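Local coordinates for protein dicer Related Helicase (Caenorhabditis elegans, PDB 6M6Q) that probably hydrolyses ATP as a helicase of the RLR subfamily that binds double- and single-stranded RNA, the chain here being its N-terminal domain, at residues H202-P207 with S211-L216; L270-F275 with E287-G292. One frame throughout, in Å; residues are numbered along the deposited sequence.

Contact 1 of 2, residues H202-P207 with S211-L216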
loop_
_atom_site.group_PDB
_atom_site.type_symbol
_atom_site.label_atom_id
_atom_site.label_comp_id
_atom_site.label_asym_id
_atom_site.label_seq_id
_atom_site.Cartn_x
_atom_site.Cartn_y
_atom_site.Cartn_z
ATOM N N HIS B 202 6.631 -21.567 13.923
ATOM C CA HIS B 202 6.987 -22.561 12.874
ATOM C C HIS B 202 8.505 -22.635 12.707
ATOM O O HIS B 202 9.008 -23.751 12.437
ATOM C CB HIS B 202 6.288 -22.255 11.548
ATOM C CG HIS B 202 4.850 -22.655 11.528
ATOM N ND1 HIS B 202 3.834 -21.742 11.315
ATOM C CD2 HIS B 202 4.247 -23.850 11.716
ATOM C CE1 HIS B 202 2.671 -22.364 11.348
ATOM N NE2 HIS B 202 2.897 -23.653 11.582
ATOM N N LEU B 203 9.212 -21.510 12.860
ATOM C CA LEU B 203 10.694 -21.478 12.734
ATOM C C LEU B 203 11.303 -22.204 13.939
ATOM O O LEU B 203 12.349 -22.856 13.771
ATOM C CB LEU B 203 11.202 -20.032 12.639
ATOM C CG LEU B 203 10.981 -19.328 11.295
ATOM C CD1 LEU B 203 11.341 -17.854 11.411
ATOM C CD2 LEU B 203 11.777 -19.985 10.155
ATOM N N LYS B 204 10.649 -22.115 15.098
ATOM C CA LYS B 204 11.082 -22.783 16.353
ATOM C C LYS B 204 10.953 -24.304 16.197
ATOM O O LYS B 204 11.673 -25.012 16.895
ATOM C CB LYS B 204 10.259 -22.280 17.538
ATOM C CG LYS B 204 10.971 -22.322 18.876
ATOM C CD LYS B 204 10.269 -21.523 19.940
ATOM C CE LYS B 204 10.945 -21.625 21.286
ATOM N NZ LYS B 204 10.146 -20.960 22.338
ATOM N N SER B 205 10.074 -24.767 15.300
ATOM C CA SER B 205 9.771 -26.202 15.042
ATOM C C SER B 205 10.556 -26.707 13.830
ATOM O O SER B 205 10.409 -27.891 13.498
ATOM C CB SER B 205 8.294 -26.416 14.838
ATOM O OG SER B 205 7.553 -25.998 15.981
ATOM N N ASN B 206 11.333 -25.835 13.180
ATOM C CA ASN B 206 12.172 -26.159 11.987
ATOM C C ASN B 206 13.557 -26.635 12.456
ATOM O O ASN B 206 14.283 -25.891 13.123
ATOM C CB ASN B 206 12.265 -24.940 11.053
ATOM C CG ASN B 206 12.712 -25.267 9.638
ATOM O OD1 ASN B 206 13.300 -26.313 9.382
ATOM N ND2 ASN B 206 12.445 -24.363 8.707
ATOM N N PRO B 207 13.975 -27.888 12.139
ATOM C CA PRO B 207 15.295 -28.382 12.536
ATOM C C PRO B 207 16.448 -27.692 11.785
ATOM O O PRO B 207 17.568 -27.707 12.274
ATOM C CB PRO B 207 15.279 -29.888 12.187
ATOM C CG PRO B 207 13.827 -30.209 11.824
ATOM C CD PRO B 207 13.203 -28.897 11.404
ATOM N N SER B 211 19.828 -21.951 14.636
ATOM C CA SER B 211 20.744 -20.793 14.862
ATOM C C SER B 211 19.997 -19.482 14.607
ATOM O O SER B 211 20.240 -18.515 15.341
ATOM C CB SER B 211 21.984 -20.882 13.986
ATOM O OG SER B 211 22.602 -22.154 14.101
ATOM N N GLU B 212 19.144 -19.463 13.574
ATOM C CA GLU B 212 18.402 -18.267 13.094
ATOM C C GLU B 212 17.336 -17.882 14.124
ATOM O O GLU B 212 17.204 -16.687 14.409
ATOM C CB GLU B 212 17.792 -18.551 11.716
ATOM C CG GLU B 212 18.811 -18.543 10.578
ATOM C CD GLU B 212 19.600 -19.830 10.348
ATOM O OE1 GLU B 212 19.109 -20.906 10.711
ATOM O OE2 GLU B 212 20.702 -19.743 9.797
ATOM N N THR B 213 16.643 -18.869 14.689
ATOM C CA THR B 213 15.586 -18.679 15.720
ATOM C C THR B 213 16.212 -18.043 16.977
ATOM O O THR B 213 15.568 -17.136 17.567
ATOM C CB THR B 213 14.865 -20.003 16.025
ATOM O OG1 THR B 213 14.297 -20.511 14.816
ATOM C CG2 THR B 213 13.776 -19.854 17.069
ATOM N N THR B 214 17.427 -18.461 17.352
ATOM C CA THR B 214 18.149 -17.943 18.539
ATOM C C THR B 214 18.397 -16.438 18.357
ATOM O O THR B 214 18.082 -15.674 19.288
ATOM C CB THR B 214 19.429 -18.745 18.799
ATOM O OG1 THR B 214 19.049 -20.077 19.146
ATOM C CG2 THR B 214 20.280 -18.156 19.897
ATOM N N ILE B 215 18.843 -16.012 17.175
ATOM C CA ILE B 215 19.084 -14.566 16.862
ATOM C C ILE B 215 17.733 -13.835 16.904
ATOM O O ILE B 215 17.666 -12.796 17.573
ATOM C CB ILE B 215 19.838 -14.381 15.520
ATOM C CG1 ILE B 215 21.311 -14.790 15.640
ATOM C CG2 ILE B 215 19.715 -12.951 14.998
ATOM C CD1 ILE B 215 21.912 -15.350 14.357
ATOM N N LEU B 216 16.675 -14.422 16.316
ATOM C CA LEU B 216 15.326 -13.789 16.250
ATOM C C LEU B 216 14.792 -13.567 17.658
ATOM O O LEU B 216 14.366 -12.450 17.929
ATOM C CB LEU B 216 14.367 -14.646 15.425
ATOM C CG LEU B 216 14.578 -14.574 13.915
ATOM C CD1 LEU B 216 13.633 -15.520 13.186
ATOM C CD2 LEU B 216 14.411 -13.147 13.412
#

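Contact 2 of 2, residues L270-F275 with E287-G292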
loop_
_atom_site.group_PDB
_atom_site.type_symbol
_atom_site.label_atom_id
_atom_site.label_comp_id
_atom_site.label_asym_id
_atom_site.label_seq_id
_atom_site.Cartn_x
_atom_site.Cartn_y
_atom_site.Cartn_z
ATOM N N LEU B 270 13.915 -7.185 10.616
ATOM C CA LEU B 270 15.086 -6.339 10.958
ATOM C C LEU B 270 16.244 -7.245 11.358
ATOM O O LEU B 270 17.336 -7.033 10.860
ATOM C CB LEU B 270 14.711 -5.374 12.092
ATOM C CG LEU B 270 15.703 -4.250 12.402
ATOM C CD1 LEU B 270 15.634 -3.169 11.356
ATOM C CD2 LEU B 270 15.438 -3.632 13.761
ATOM N N ALA B 271 15.979 -8.253 12.183
ATOM C CA ALA B 271 16.994 -9.105 12.848
ATOM C C ALA B 271 17.658 -10.044 11.835
ATOM O O ALA B 271 18.729 -10.533 12.146
ATOM C CB ALA B 271 16.349 -9.888 13.960
ATOM N N ILE B 272 17.014 -10.295 10.682
ATOM C CA ILE B 272 17.429 -11.284 9.622
ATOM C C ILE B 272 18.901 -11.082 9.234
ATOM O O ILE B 272 19.553 -12.074 8.901
ATOM C CB ILE B 272 16.501 -11.152 8.394
ATOM C CG1 ILE B 272 15.187 -11.891 8.630
ATOM C CG2 ILE B 272 17.190 -11.602 7.102
ATOM C CD1 ILE B 272 14.182 -11.728 7.519
ATOM N N ILE B 273 19.387 -9.839 9.249
ATOM C CA ILE B 273 20.743 -9.457 8.766
ATOM C C ILE B 273 21.810 -10.144 9.637
ATOM O O ILE B 273 22.937 -10.307 9.154
ATOM C CB ILE B 273 20.898 -7.917 8.723
ATOM C CG1 ILE B 273 22.010 -7.495 7.757
ATOM C CG2 ILE B 273 21.103 -7.336 10.119
ATOM C CD1 ILE B 273 21.737 -7.869 6.312
ATOM N N GLY B 274 21.452 -10.592 10.841
ATOM C CA GLY B 274 22.400 -11.183 11.812
ATOM C C GLY B 274 22.695 -12.644 11.511
ATOM O O GLY B 274 23.740 -13.155 11.999
ATOM N N PHE B 275 21.817 -13.301 10.751
ATOM C CA PHE B 275 21.946 -14.731 10.353
ATOM C C PHE B 275 23.311 -14.974 9.672
ATOM O O PHE B 275 23.745 -14.150 8.862
ATOM C CB PHE B 275 20.815 -15.147 9.409
ATOM C CG PHE B 275 19.406 -15.032 9.942
ATOM C CD1 PHE B 275 19.144 -14.703 11.271
ATOM C CD2 PHE B 275 18.330 -15.243 9.092
ATOM C CE1 PHE B 275 17.840 -14.593 11.726
ATOM C CE2 PHE B 275 17.027 -15.157 9.553
ATOM C CZ PHE B 275 16.783 -14.832 10.866
ATOM N N GLU B 287 20.634 -20.260 1.662
ATOM C CA GLU B 287 19.290 -19.626 1.587
ATOM C C GLU B 287 18.257 -20.478 2.347
ATOM O O GLU B 287 17.055 -20.241 2.152
ATOM C CB GLU B 287 18.871 -19.439 0.128
ATOM C CG GLU B 287 19.808 -18.558 -0.675
ATOM C CD GLU B 287 19.410 -18.361 -2.131
ATOM O OE1 GLU B 287 18.977 -19.348 -2.768
ATOM O OE2 GLU B 287 19.538 -17.214 -2.631
ATOM N N GLU B 288 18.713 -21.365 3.246
ATOM C CA GLU B 288 17.860 -22.260 4.080
ATOM C C GLU B 288 16.942 -21.410 4.957
ATOM O O GLU B 288 15.777 -21.830 5.159
ATOM C CB GLU B 288 18.724 -23.157 4.969
ATOM C CG GLU B 288 18.188 -24.564 5.133
ATOM C CD GLU B 288 19.242 -25.602 5.498
ATOM O OE1 GLU B 288 19.747 -25.568 6.648
ATOM O OE2 GLU B 288 19.565 -26.437 4.630
ATOM N N TRP B 289 17.452 -20.270 5.462
ATOM C CA TRP B 289 16.692 -19.347 6.342
ATOM C C TRP B 289 15.515 -18.740 5.573
ATOM O O TRP B 289 14.408 -18.642 6.170
ATOM C CB TRP B 289 17.594 -18.274 6.960
ATOM C CG TRP B 289 18.168 -17.264 6.017
ATOM C CD1 TRP B 289 19.446 -17.232 5.548
ATOM C CD2 TRP B 289 17.547 -16.048 5.560
ATOM N NE1 TRP B 289 19.656 -16.103 4.803
ATOM C CE2 TRP B 289 18.505 -15.364 4.782
ATOM C CE3 TRP B 289 16.279 -15.474 5.715
ATOM C CZ2 TRP B 289 18.227 -14.151 4.155
ATOM C CZ3 TRP B 289 16.008 -14.274 5.098
ATOM C CH2 TRP B 289 16.968 -13.628 4.322
ATOM N N TYR B 290 15.729 -18.376 4.302
ATOM C CA TYR B 290 14.712 -17.739 3.428
ATOM C C TYR B 290 13.598 -18.747 3.134
ATOM O O TYR B 290 12.423 -18.394 3.306
ATOM C CB TYR B 290 15.346 -17.171 2.154
ATOM C CG TYR B 290 14.339 -16.708 1.131
ATOM C CD1 TYR B 290 14.065 -17.466 -0.002
ATOM C CD2 TYR B 290 13.541 -15.608 1.374
ATOM C CE1 TYR B 290 13.093 -17.085 -0.910
ATOM C CE2 TYR B 290 12.566 -15.210 0.475
ATOM C CZ TYR B 290 12.343 -15.949 -0.675
ATOM O OH TYR B 290 11.380 -15.567 -1.565
ATOM N N TYR B 291 13.951 -19.969 2.728
ATOM C CA TYR B 291 12.974 -21.041 2.407
ATOM C C TYR B 291 12.314 -21.509 3.712
ATOM O O TYR B 291 11.149 -21.903 3.667
ATOM C CB TYR B 291 13.641 -22.162 1.593
ATOM C CG TYR B 291 14.131 -21.720 0.235
ATOM C CD1 TYR B 291 13.290 -21.051 -0.641
ATOM C CD2 TYR B 291 15.444 -21.927 -0.169
ATOM C CE1 TYR B 291 13.735 -20.595 -1.874
ATOM C CE2 TYR B 291 15.907 -21.476 -1.399
ATOM C CZ TYR B 291 15.049 -20.804 -2.254
ATOM O OH TYR B 291 15.478 -20.363 -3.475
ATOM N N GLY B 292 13.021 -21.406 4.841
ATOM C CA GLY B 292 12.478 -21.673 6.193
ATOM C C GLY B 292 11.372 -20.696 6.573
ATOM O O GLY B 292 10.400 -21.120 7.223
#

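Contact 1 of 2, residues H202-P207 with S211-L216
The first torsion of Thr213 sends its two branches to different neighbours: OG1 lies beside its own backbone N (chi1 -58°), facing Leu203, while CG2 stands opposite that N and meets Lys204. Leu203 and Leu216 both carry CG opposite their carbonyl carbon, and their side chains cross at about a right angle, with CD1 of Leu203 3.7 Å from CD1 of Leu216. The contact thus has an oily inner part and a polar outer part. In the inner part the two branched leucines meet methyl to methyl, and Met200 of helix 196-204 adds to the cover of Leu216. Farther out, OG1 of Thr213 comes 3.2 Å from O of Leu203, a close polar approach, but its hydrogen bond is made to Cys209 O, just before the start of helix 210-221. Threonine suits this spot because its hydroxyl can turn back onto that carbonyl while its methyl, CG2, lies 4.0 Å from CA of Lys204. The extended lysine chain passes CG2 by its CG and then leads away from helix 210-221. A glycine here would probably leave Cys209 O without its side-chain partner and open a gap beside Lys204. This short connection between helices 196-204 and 210-221 therefore rests on apolar contact and on a hydroxyl bonded to the carbonyl of the residue that precedes its helix.

Contact 2 of 2, residues L270-F275 with E287-G292
The indole of Trp289 has Phe275 over one face and CB of its neighbour Tyr290 over the opposite one. Phe275 presents its edge, so the pair is T-shaped (edge-to-face): its ring centroid lies 5.3 Å from that of the five-membered ring of Trp289, with the planes at 75°. CD2 of Phe275 makes the approach, 3.7 Å from CG of Trp289. One face of the Phe275 ring also receives the backbone O of Ile272. Ile272 meets the far end of the indole obliquely, its CG2 3.4 Å from CH2 of Trp289. The tryptophan holds CG between its backbone N and carbonyl carbon (chi1 68°), which turns the indole toward Ile272 and Phe275. A wide, flat residue suits this place, since one indole can meet phenylalanine near CG and isoleucine near CH2. Phe293 of the same helix touches both Ile272 and Phe275, and Thr166 of helix 162-171 touches the side chain of Trp289. All three touching residues are buried, so the start of helix 288-295 is joined to the 3-10 segment and loop residue that follow helix 262-271 by dispersion and by the weak electrostatics of aromatic C-H groups directed at a pi face.

Both segments of contact 1 precede those of contact 2 in the sequence; the centres lie about 10 Å apart. Helix 210-221 belongs to contact 1 and reaches contact 2: it packs on helix 196-204, while its Glu212 and Leu216 touch Phe275. The two also meet directly, with CD2 of Leu203 3.4 Å from O of Gly292 and CE1 of Phe275 3.5 Å from O of Glu212. Helices 196-204, 210-221, 262-271 and 288-295 are thereby drawn into one continuous region of packing within the all-helical N-terminal domain, a local corner continuing into a more deeply buried aromatic cluster.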